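Local coordinates for protein 2-hydroxyisobutyryl-CoA synthetase (Aquincola tertiaricarbonis, PDB 6HDY) that belongs to the ANL superfamily of AMP-binding enzymes, joining a large AMP-binding domain to a smaller C-terminal domain, at residues G269-S277 and V287-M297; Q301-P311 and R322-E331. All blocks are in the same frame, centred on the assembly; numbering follows the deposited sequence.

Contact 1: G269-S277 and V287-M297. With 8LQ ([[(2~{R},3~{S},4~{R},5~{R})-5-(6-aminopurin-9-yl)-3,4-bis(oxidanyl)oxolan-2-yl]methoxy-oxidanyl-phosphoryl] (3~{S})-3-oxidanylbutanoate), chain C; 3HL ((3S)-3-hydroxybutanoic acid), chain B.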
loop_
_atom_site.group_PDB
_atom_site.type_symbol
_atom_site.label_atom_id
_atom_site.label_comp_id
_atom_site.label_asym_id
_atom_site.label_seq_id
_atom_site.Cartn_x
_atom_site.Cartn_y
_atom_site.Cartn_z
ATOM N N GLY A 269 0.025 18.743 -18.787
ATOM C CA GLY A 269 0.582 18.765 -20.141
ATOM C C GLY A 269 0.830 17.352 -20.637
ATOM O O GLY A 269 1.868 17.071 -21.236
ATOM N N ALA A 270 -0.100 16.436 -20.323
ATOM C CA ALA A 270 0.012 15.011 -20.640
ATOM C C ALA A 270 -1.318 14.477 -21.140
ATOM O O ALA A 270 -2.303 15.211 -21.109
ATOM C CB ALA A 270 0.452 14.247 -19.386
ATOM N N LYS A 271 -1.353 13.221 -21.623
ATOM C CA LYS A 271 -2.586 12.567 -22.083
ATOM C C LYS A 271 -3.259 11.868 -20.912
ATOM O O LYS A 271 -2.574 11.402 -20.006
ATOM C CB LYS A 271 -2.298 11.547 -23.196
ATOM C CG LYS A 271 -2.096 12.199 -24.557
ATOM C CD LYS A 271 -1.933 11.182 -25.669
ATOM C CE LYS A 271 -3.231 10.792 -26.324
ATOM N NZ LYS A 271 -3.011 10.400 -27.736
ATOM N N VAL A 272 -4.601 11.803 -20.932
ATOM C CA VAL A 272 -5.385 11.142 -19.899
ATOM C C VAL A 272 -6.029 9.900 -20.504
ATOM O O VAL A 272 -6.535 9.959 -21.615
ATOM C CB VAL A 272 -6.414 12.105 -19.231
ATOM C CG1 VAL A 272 -7.515 11.333 -18.499
ATOM C CG2 VAL A 272 -5.718 13.069 -18.272
ATOM N N TYR A 273 -5.968 8.760 -19.793
ATOM C CA TYR A 273 -6.610 7.530 -20.246
ATOM C C TYR A 273 -7.613 7.066 -19.244
ATOM O O TYR A 273 -7.359 7.162 -18.048
ATOM C CB TYR A 273 -5.589 6.431 -20.542
ATOM C CG TYR A 273 -4.662 6.823 -21.665
ATOM C CD1 TYR A 273 -5.161 7.113 -22.937
ATOM C CD2 TYR A 273 -3.306 7.023 -21.437
ATOM C CE1 TYR A 273 -4.319 7.516 -23.968
ATOM C CE2 TYR A 273 -2.448 7.394 -22.470
ATOM C CZ TYR A 273 -2.957 7.627 -23.737
ATOM O OH TYR A 273 -2.126 8.029 -24.749
ATOM N N ASP A 274 -8.759 6.581 -19.736
ATOM C CA ASP A 274 -9.836 6.036 -18.925
ATOM C C ASP A 274 -9.730 4.501 -18.947
ATOM O O ASP A 274 -9.454 3.913 -19.999
ATOM C CB ASP A 274 -11.201 6.498 -19.469
ATOM C CG ASP A 274 -12.416 6.333 -18.554
ATOM O OD1 ASP A 274 -12.235 6.252 -17.317
ATOM O OD2 ASP A 274 -13.552 6.381 -19.067
ATOM N N CYS A 275 -9.885 3.877 -17.763
ATOM C CA CYS A 275 -9.929 2.422 -17.588
ATOM C C CYS A 275 -10.762 2.086 -16.351
ATOM O O CYS A 275 -11.063 2.977 -15.563
ATOM C CB CYS A 275 -8.537 1.772 -17.544
ATOM S SG CYS A 275 -7.564 2.141 -16.060
ATOM N N GLY A 276 -11.110 0.813 -16.193
ATOM C CA GLY A 276 -11.770 0.354 -14.991
ATOM C C GLY A 276 -13.211 -0.066 -15.080
ATOM O O GLY A 276 -14.077 0.724 -15.444
ATOM N N SER A 277 -13.464 -1.318 -14.686
ATOM C CA SER A 277 -14.799 -1.899 -14.561
ATOM C C SER A 277 -15.106 -1.925 -13.064
ATOM O O SER A 277 -15.521 -0.907 -12.509
ATOM C CB SER A 277 -14.854 -3.297 -15.183
ATOM O OG SER A 277 -13.821 -4.142 -14.702
ATOM N N VAL A 287 -11.799 -2.772 -19.599
ATOM C CA VAL A 287 -12.391 -1.620 -20.282
ATOM C C VAL A 287 -11.338 -0.520 -20.118
ATOM O O VAL A 287 -10.943 -0.217 -18.978
ATOM C CB VAL A 287 -13.834 -1.203 -19.870
ATOM C CG1 VAL A 287 -14.856 -2.245 -20.313
ATOM C CG2 VAL A 287 -13.947 -0.914 -18.376
ATOM N N ALA A 288 -10.757 -0.075 -21.247
ATOM C CA ALA A 288 -9.665 0.907 -21.241
ATOM C C ALA A 288 -9.421 1.548 -22.581
ATOM O O ALA A 288 -9.387 0.862 -23.607
ATOM C CB ALA A 288 -8.356 0.261 -20.754
ATOM N N GLY A 289 -9.131 2.840 -22.542
ATOM C CA GLY A 289 -8.744 3.596 -23.730
ATOM C C GLY A 289 -7.316 3.273 -24.146
ATOM O O GLY A 289 -6.529 2.710 -23.361
ATOM N N THR A 290 -6.985 3.562 -25.415
ATOM C CA THR A 290 -5.633 3.289 -25.935
ATOM C C THR A 290 -4.970 4.610 -26.364
ATOM O O THR A 290 -5.632 5.635 -26.371
ATOM C CB THR A 290 -5.661 2.202 -27.019
ATOM O OG1 THR A 290 -6.237 2.750 -28.197
ATOM C CG2 THR A 290 -6.424 0.955 -26.603
ATOM N N GLU A 291 -3.666 4.605 -26.670
ATOM C CA GLU A 291 -2.968 5.823 -27.088
ATOM C C GLU A 291 -3.653 6.551 -28.268
ATOM O O GLU A 291 -3.754 7.777 -28.226
ATOM C CB GLU A 291 -1.486 5.571 -27.378
ATOM C CG GLU A 291 -0.705 6.863 -27.587
ATOM C CD GLU A 291 0.783 6.712 -27.812
ATOM O OE1 GLU A 291 1.269 5.560 -27.876
ATOM O OE2 GLU A 291 1.467 7.755 -27.907
ATOM N N GLN A 292 -4.154 5.796 -29.269
ATOM C CA GLN A 292 -4.837 6.347 -30.444
ATOM C C GLN A 292 -6.344 6.480 -30.228
ATOM O O GLN A 292 -6.904 7.508 -30.599
ATOM C CB GLN A 292 -4.507 5.579 -31.741
ATOM C CG GLN A 292 -2.991 5.456 -32.064
ATOM C CD GLN A 292 -2.271 4.396 -31.229
ATOM O OE1 GLN A 292 -2.879 3.467 -30.691
ATOM N NE2 GLN A 292 -0.962 4.537 -31.055
ATOM N N SER A 293 -7.005 5.469 -29.622
ATOM C CA SER A 293 -8.435 5.530 -29.286
ATOM C C SER A 293 -8.451 6.070 -27.859
ATOM O O SER A 293 -8.746 5.333 -26.907
ATOM C CB SER A 293 -9.050 4.133 -29.356
ATOM O OG SER A 293 -8.706 3.495 -30.576
ATOM N N ASN A 294 -7.995 7.328 -27.696
ATOM C CA ASN A 294 -7.783 7.947 -26.376
ATOM C C ASN A 294 -9.053 8.489 -25.709
ATOM O O ASN A 294 -8.986 8.861 -24.541
ATOM C CB ASN A 294 -6.687 9.034 -26.435
ATOM C CG ASN A 294 -7.051 10.185 -27.329
ATOM O OD1 ASN A 294 -7.593 10.000 -28.413
ATOM N ND2 ASN A 294 -6.820 11.401 -26.870
ATOM N N ASP A 295 -10.180 8.562 -26.435
ATOM C CA ASP A 295 -11.446 8.972 -25.821
ATOM C C ASP A 295 -12.254 7.723 -25.444
ATOM O O ASP A 295 -12.360 6.767 -26.226
ATOM C CB ASP A 295 -12.267 9.930 -26.698
ATOM C CG ASP A 295 -11.577 11.257 -26.979
ATOM O OD1 ASP A 295 -11.173 11.938 -26.009
ATOM O OD2 ASP A 295 -11.467 11.626 -28.164
ATOM N N GLY A 296 -12.761 7.728 -24.223
ATOM C CA GLY A 296 -13.539 6.611 -23.722
ATOM C C GLY A 296 -12.703 5.363 -23.513
ATOM O O GLY A 296 -11.501 5.439 -23.212
ATOM N N MET A 297 -13.346 4.194 -23.665
ATOM C CA MET A 297 -12.678 2.925 -23.409
ATOM C C MET A 297 -13.047 1.878 -24.414
ATOM O O MET A 297 -14.165 1.868 -24.886
ATOM C CB MET A 297 -13.065 2.398 -22.009
ATOM C CG MET A 297 -12.679 3.320 -20.865
ATOM S SD MET A 297 -13.035 2.672 -19.204
ATOM C CE MET A 297 -14.777 2.813 -19.144
HETATM N N9 8LQ C . -16.005 3.105 -11.772
HETATM C C8 8LQ C . -14.823 2.468 -11.753
HETATM N N7 8LQ C . -14.109 2.863 -12.802
HETATM C C5 8LQ C . -14.857 3.736 -13.497
HETATM C C6 8LQ C . -14.628 4.483 -14.600
HETATM N N6 8LQ C . -13.468 4.345 -15.223
HETATM N N1 8LQ C . -15.556 5.325 -15.093
HETATM C C2 8LQ C . -16.784 5.482 -14.446
HETATM N N3 8LQ C . -16.971 4.761 -13.276
HETATM C C4 8LQ C . -16.029 3.887 -12.847
HETATM C CAA 8LQ C . -10.712 -1.427 -8.879
HETATM C CAZ 8LQ C . -10.972 -0.361 -9.976
HETATM O OAE 8LQ C . -10.416 0.887 -9.573
HETATM C CAL 8LQ C . -12.473 -0.159 -10.260
HETATM C CAS 8LQ C . -13.228 0.195 -8.972
HETATM O OAC 8LQ C . -13.177 1.337 -8.525
HETATM O OAQ 8LQ C . -13.864 -0.864 -8.351
HETATM P PBC 8LQ C . -14.934 -0.669 -7.178
HETATM O OAH 8LQ C . -14.106 -0.026 -5.985
HETATM O OAD 8LQ C . -15.615 -1.918 -6.793
HETATM O "O5'" 8LQ C . -15.981 0.355 -7.771
HETATM C "C5'" 8LQ C . -16.564 0.017 -9.028
HETATM C "C4'" 8LQ C . -17.504 1.114 -9.457
HETATM O "O4'" 8LQ C . -16.767 2.360 -9.576
HETATM C "C3'" 8LQ C . -17.954 0.791 -10.818
HETATM O "O3'" 8LQ C . -19.107 -0.096 -10.771
HETATM C "C2'" 8LQ C . -18.302 2.184 -11.346
HETATM O "O2'" 8LQ C . -19.573 2.683 -10.767
HETATM C "C1'" 8LQ C . -17.147 2.995 -10.806
HETATM C CA 3HL B . -12.354 -0.076 -9.294
HETATM C CB 3HL B . -11.831 -1.412 -8.719
HETATM O OG1 3HL B . -10.959 -2.107 -9.604
HETATM C CG2 3HL B . -11.071 -1.208 -7.443
HETATM C C 3HL B . -11.734 0.142 -10.653
HETATM O OA 3HL B . -10.530 0.339 -10.734
HETATM O OB 3HL B . -12.550 -0.094 -11.712
HETATM O O HOH W 1 -9.225 7.085 -22.455
#

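Contact 2: Q301-P311 and R322-E331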
loop_
_atom_site.group_PDB
_atom_site.type_symbol
_atom_site.label_atom_id
_atom_site.label_comp_id
_atom_site.label_asym_id
_atom_site.label_seq_id
_atom_site.Cartn_x
_atom_site.Cartn_y
_atom_site.Cartn_z
ATOM N N GLN A 301 -12.492 -7.734 -25.033
ATOM C CA GLN A 301 -13.395 -8.883 -25.030
ATOM C C GLN A 301 -12.773 -10.255 -24.756
ATOM O O GLN A 301 -13.451 -11.107 -24.174
ATOM C CB GLN A 301 -14.193 -8.921 -26.342
ATOM C CG GLN A 301 -15.195 -7.763 -26.502
ATOM C CD GLN A 301 -16.259 -7.699 -25.423
ATOM O OE1 GLN A 301 -16.005 -7.315 -24.271
ATOM N NE2 GLN A 301 -17.490 -8.011 -25.785
ATOM N N ASP A 302 -11.529 -10.493 -25.209
ATOM C CA ASP A 302 -10.826 -11.768 -24.996
ATOM C C ASP A 302 -10.170 -11.872 -23.606
ATOM O O ASP A 302 -9.582 -12.920 -23.276
ATOM C CB ASP A 302 -9.820 -12.049 -26.120
ATOM C CG ASP A 302 -8.878 -10.896 -26.352
ATOM O OD1 ASP A 302 -9.305 -9.903 -26.982
ATOM O OD2 ASP A 302 -7.728 -10.965 -25.867
ATOM N N ILE A 303 -10.256 -10.793 -22.799
ATOM C CA ILE A 303 -9.763 -10.778 -21.415
ATOM C C ILE A 303 -10.980 -11.027 -20.486
ATOM O O ILE A 303 -10.964 -11.962 -19.702
ATOM C CB ILE A 303 -8.955 -9.482 -21.060
ATOM C CG1 ILE A 303 -7.634 -9.406 -21.885
ATOM C CG2 ILE A 303 -8.669 -9.430 -19.529
ATOM C CD1 ILE A 303 -6.809 -8.111 -21.793
ATOM N N ILE A 304 -12.039 -10.208 -20.630
ATOM C CA ILE A 304 -13.330 -10.286 -19.943
ATOM C C ILE A 304 -14.384 -9.942 -20.999
ATOM O O ILE A 304 -14.240 -8.951 -21.715
ATOM C CB ILE A 304 -13.416 -9.337 -18.691
ATOM C CG1 ILE A 304 -12.616 -9.913 -17.506
ATOM C CG2 ILE A 304 -14.890 -8.971 -18.282
ATOM C CD1 ILE A 304 -12.326 -8.918 -16.406
ATOM N N TYR A 305 -15.444 -10.750 -21.073
ATOM C CA TYR A 305 -16.544 -10.543 -22.004
ATOM C C TYR A 305 -17.547 -9.523 -21.451
ATOM O O TYR A 305 -18.269 -9.807 -20.490
ATOM C CB TYR A 305 -17.196 -11.902 -22.357
ATOM C CG TYR A 305 -18.363 -11.810 -23.315
ATOM C CD1 TYR A 305 -18.241 -11.148 -24.541
ATOM C CD2 TYR A 305 -19.590 -12.388 -23.004
ATOM C CE1 TYR A 305 -19.316 -11.056 -25.422
ATOM C CE2 TYR A 305 -20.668 -12.314 -23.885
ATOM C CZ TYR A 305 -20.525 -11.655 -25.095
ATOM O OH TYR A 305 -21.590 -11.592 -25.955
ATOM N N THR A 306 -17.549 -8.313 -22.029
ATOM C CA THR A 306 -18.457 -7.234 -21.629
ATOM C C THR A 306 -19.736 -7.282 -22.500
ATOM O O THR A 306 -19.658 -7.377 -23.738
ATOM C CB THR A 306 -17.765 -5.846 -21.718
ATOM O OG1 THR A 306 -16.616 -5.798 -20.872
ATOM C CG2 THR A 306 -18.707 -4.680 -21.348
ATOM N N GLU A 307 -20.899 -7.172 -21.837
ATOM C CA GLU A 307 -22.212 -7.105 -22.465
ATOM C C GLU A 307 -22.906 -5.840 -21.970
ATOM O O GLU A 307 -23.029 -5.647 -20.764
ATOM C CB GLU A 307 -23.067 -8.298 -22.060
ATOM C CG GLU A 307 -22.516 -9.661 -22.412
ATOM C CD GLU A 307 -23.322 -10.761 -21.758
ATOM O OE1 GLU A 307 -23.065 -11.052 -20.570
ATOM O OE2 GLU A 307 -24.282 -11.252 -22.389
ATOM N N VAL A 308 -23.375 -4.982 -22.875
ATOM C CA VAL A 308 -24.099 -3.789 -22.434
ATOM C C VAL A 308 -25.576 -4.129 -22.611
ATOM O O VAL A 308 -26.062 -4.354 -23.725
ATOM C CB VAL A 308 -23.588 -2.481 -23.079
ATOM C CG1 VAL A 308 -24.490 -1.293 -22.757
ATOM C CG2 VAL A 308 -22.156 -2.210 -22.635
ATOM N N CYS A 309 -26.254 -4.291 -21.472
ATOM C CA CYS A 309 -27.588 -4.851 -21.421
ATOM C C CYS A 309 -28.692 -3.900 -20.990
ATOM O O CYS A 309 -28.470 -2.927 -20.268
ATOM C CB CYS A 309 -27.573 -6.105 -20.540
ATOM S SG CYS A 309 -26.372 -7.371 -21.065
ATOM N N ASP A 310 -29.911 -4.254 -21.393
ATOM C CA ASP A 310 -31.104 -3.558 -20.975
ATOM C C ASP A 310 -31.387 -4.101 -19.547
ATOM O O ASP A 310 -31.585 -5.312 -19.401
ATOM C CB ASP A 310 -32.248 -3.890 -21.945
ATOM C CG ASP A 310 -33.535 -3.116 -21.758
ATOM O OD1 ASP A 310 -33.767 -2.611 -20.639
ATOM O OD2 ASP A 310 -34.336 -3.063 -22.718
ATOM N N PRO A 311 -31.366 -3.233 -18.494
ATOM C CA PRO A 311 -31.601 -3.715 -17.111
ATOM C C PRO A 311 -32.956 -4.379 -16.845
ATOM O O PRO A 311 -33.147 -4.978 -15.777
ATOM C CB PRO A 311 -31.432 -2.448 -16.261
ATOM C CG PRO A 311 -30.622 -1.512 -17.114
ATOM C CD PRO A 311 -31.100 -1.778 -18.504
ATOM N N ARG A 322 -27.713 2.982 -24.971
ATOM C CA ARG A 322 -27.274 2.991 -23.575
ATOM C C ARG A 322 -27.780 1.747 -22.841
ATOM O O ARG A 322 -28.864 1.242 -23.142
ATOM C CB ARG A 322 -27.772 4.262 -22.859
ATOM C CG ARG A 322 -27.078 5.562 -23.263
ATOM C CD ARG A 322 -27.647 6.751 -22.496
ATOM N NE ARG A 322 -26.770 7.927 -22.576
ATOM C CZ ARG A 322 -26.686 8.877 -21.644
ATOM N NH1 ARG A 322 -25.858 9.903 -21.805
ATOM N NH2 ARG A 322 -27.420 8.799 -20.537
ATOM N N GLY A 323 -27.006 1.281 -21.868
ATOM C CA GLY A 323 -27.363 0.115 -21.063
ATOM C C GLY A 323 -26.426 -0.129 -19.896
ATOM O O GLY A 323 -25.576 0.712 -19.585
ATOM N N THR A 324 -26.573 -1.282 -19.239
ATOM C CA THR A 324 -25.744 -1.607 -18.095
ATOM C C THR A 324 -24.676 -2.655 -18.415
ATOM O O THR A 324 -25.004 -3.726 -18.914
ATOM C CB THR A 324 -26.588 -1.981 -16.844
ATOM O OG1 THR A 324 -25.711 -2.019 -15.718
ATOM C CG2 THR A 324 -27.324 -3.318 -16.973
ATOM N N PRO A 325 -23.397 -2.385 -18.093
ATOM C CA PRO A 325 -22.357 -3.414 -18.296
ATOM C C PRO A 325 -22.546 -4.652 -17.401
ATOM O O PRO A 325 -22.775 -4.557 -16.184
ATOM C CB PRO A 325 -21.057 -2.672 -17.969
ATOM C CG PRO A 325 -21.404 -1.190 -18.067
ATOM C CD PRO A 325 -22.813 -1.133 -17.566
ATOM N N VAL A 326 -22.506 -5.823 -18.039
ATOM C CA VAL A 326 -22.601 -7.154 -17.431
ATOM C C VAL A 326 -21.291 -7.811 -17.861
ATOM O O VAL A 326 -20.951 -7.761 -19.051
ATOM C CB VAL A 326 -23.880 -7.939 -17.866
ATOM C CG1 VAL A 326 -23.801 -9.429 -17.495
ATOM C CG2 VAL A 326 -25.144 -7.304 -17.285
ATOM N N TYR A 327 -20.515 -8.352 -16.880
ATOM C CA TYR A 327 -19.178 -8.869 -17.157
ATOM C C TYR A 327 -18.961 -10.324 -16.825
ATOM O O TYR A 327 -19.494 -10.821 -15.835
ATOM C CB TYR A 327 -18.121 -8.054 -16.398
ATOM C CG TYR A 327 -18.133 -6.555 -16.589
ATOM C CD1 TYR A 327 -17.546 -5.969 -17.712
ATOM C CD2 TYR A 327 -18.620 -5.711 -15.594
ATOM C CE1 TYR A 327 -17.463 -4.580 -17.846
ATOM C CE2 TYR A 327 -18.525 -4.322 -15.708
ATOM C CZ TYR A 327 -17.952 -3.763 -16.841
ATOM O OH TYR A 327 -17.883 -2.397 -16.973
ATOM N N THR A 328 -18.096 -10.987 -17.626
ATOM C CA THR A 328 -17.691 -12.379 -17.432
ATOM C C THR A 328 -16.179 -12.540 -17.614
ATOM O O THR A 328 -15.639 -12.150 -18.652
ATOM C CB THR A 328 -18.499 -13.352 -18.327
ATOM O OG1 THR A 328 -19.902 -13.206 -18.068
ATOM C CG2 THR A 328 -18.084 -14.810 -18.120
ATOM N N HIS A 329 -15.513 -13.139 -16.598
ATOM C CA HIS A 329 -14.095 -13.501 -16.621
ATOM C C HIS A 329 -13.849 -14.618 -17.622
ATOM O O HIS A 329 -14.531 -15.654 -17.577
ATOM C CB HIS A 329 -13.605 -14.012 -15.226
ATOM C CG HIS A 329 -13.341 -12.916 -14.235
ATOM N ND1 HIS A 329 -14.000 -12.866 -13.016
ATOM C CD2 HIS A 329 -12.472 -11.882 -14.304
ATOM C CE1 HIS A 329 -13.524 -11.799 -12.395
ATOM N NE2 HIS A 329 -12.610 -11.170 -13.138
ATOM N N LEU A 330 -12.828 -14.450 -18.483
ATOM C CA LEU A 330 -12.461 -15.549 -19.403
ATOM C C LEU A 330 -11.123 -16.225 -19.010
ATOM O O LEU A 330 -10.775 -17.275 -19.548
ATOM C CB LEU A 330 -12.417 -15.056 -20.868
ATOM C CG LEU A 330 -13.676 -14.393 -21.433
ATOM C CD1 LEU A 330 -13.454 -13.972 -22.858
ATOM C CD2 LEU A 330 -14.870 -15.315 -21.337
ATOM N N GLU A 331 -10.387 -15.633 -18.053
ATOM C CA GLU A 331 -9.060 -16.082 -17.641
ATOM C C GLU A 331 -8.864 -16.087 -16.124
ATOM O O GLU A 331 -7.800 -15.674 -15.639
ATOM C CB GLU A 331 -7.982 -15.216 -18.332
ATOM C CG GLU A 331 -7.904 -15.380 -19.847
ATOM C CD GLU A 331 -6.759 -14.680 -20.552
ATOM O OE1 GLU A 331 -6.165 -13.747 -19.970
ATOM O OE2 GLU A 331 -6.448 -15.075 -21.694
HETATM O O HOH W 2 -10.392 -12.787 -16.953
HETATM O O HOH W 3 -20.625 -10.983 -19.496
#

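Contact 1: G269-S277 and V287-M297
Cys275 and Ala288 meet in a single beta bridge where strand 271-274, an edge of the parallel five-stranded sheet of the AMP-binding domain, runs out into the ligand pocket. Two backbone bonds fix the crossing: Gly289 N donates to Asp274 O at 2.8 Å, and Gly276 N reaches Val287 O at 3.0 Å. Beside the bridge, the CB atoms of Cys275 and Ala288 pack together.

Met297 illustrates how a flexible thioether packs against both Asp274 and Cys275. From CB the chain heads for Asp274, and CG comes to 3.4 Å from Asp274 O. SD then lies against the Cys275 backbone, 3.5 Å from its CA. A bend about the last torsion (chi3 -73°) turns CE back to Asp274 OD2, 3.8 Å away, so the thioether end lies against the carboxylate.

Farther up the strand, the edge of the Tyr273 ring meets Asn294 CB, and its OH lies 3.4 Å from Glu291 CG. Lys271, bent at chi3, delivers NZ in the carbonyl plane to Glu291 O at 2.8 Å. A water accepts from Asp274 N and lies close to both Asn294 O and Gly296 O, linking the two backbones.

The Asp274 carboxylate is shared. OD2 pairs with Ser256 OG, a second-shell contact that would steady the group, while OD1 accepts from N6 of 8LQ at 3.1 Å; the same N6 also donates to Cys275 O.

Contact 2: Q301-P311 and R322-E331
Gln301 O touches Leu330 CD1 at 3.2 Å where two neighbouring strands, 304-310 and 322-329, begin to pair within an antiparallel five-stranded sheet of the AMP-binding domain. The Gln301 side chain folds back on its own segment: OE1 accepts from Thr306 N, and NE2 donates to a lone pair of Thr306 O, binding the lead-in loop to the edge of the strand turned away from strand 322-329. Asp302 points away: OD2 forms salt bridges with Arg153 and Arg38, and OD1 hydrogen-bonds Tyr359 OH. At Ile303, O takes a weak bond from Leu330 N and a shorter one from a water that also accepts from Glu331 N.

With Ile304 the regular register starts. Its CD1 lies 3.6 Å from His329 CD2, the two side chains running side by side, and CG2 packs on Tyr327 CB. Tyr305 exchanges backbone bonds with Thr328; its ring leads off toward Leu85 and Ile50. Thr306 keeps OG1 beside its backbone N (chi1 -59°), placing that oxygen in the plane of the Tyr327 ring, 3.3 Å from CD1 at the edge.

Glu307 pairs with Val326 through two bonds of 2.8 Å, Glu307 N to Val326 O and Val326 N to Glu307 O. Its OE1 lies 3.6 Å from Val326 CG1 and near a water that also sits close to Tyr305 O and Thr328 OG1, the latter hydrogen-bonded to Arg339 N as well; OE2 forms a salt bridge with Arg339. Val308 CG1 lies over Gly323 CA at 3.6 Å. Cys309 O accepts from Thr324 N at 2.7 Å, its SG rests near Val326 CG2, and Pro311 CG meets Thr324 CG2.

The strands are thus held by backbone bonds, while the salt bridge to Arg339 would offset the charge of the buried Glu307 carboxylate and a water would help to solvate it.

In the fold
Both contacts are largely buried, belong to the AMP-binding domain and follow in series along the chain, their centres about 18 Å apart, yet they use beta structure differently. Contact 1 joins two separate sheets by one bridge, completed by a loop, a water and mixed side chains, and opens directly onto the bound ligands. Contact 2 joins adjacent strands of one sheet through paired backbone bonds and stands farther from the ligands, the Tyr327 side chain being about 7 Å from 8LQ at the nearest atoms. The two meet where Ser277 CB packs on Tyr327 CZ at 3.5 Å and Val287 CG1 approaches Thr306 OG1, so the antiparallel sheet of contact 2 packs against contact 1's pocket segment.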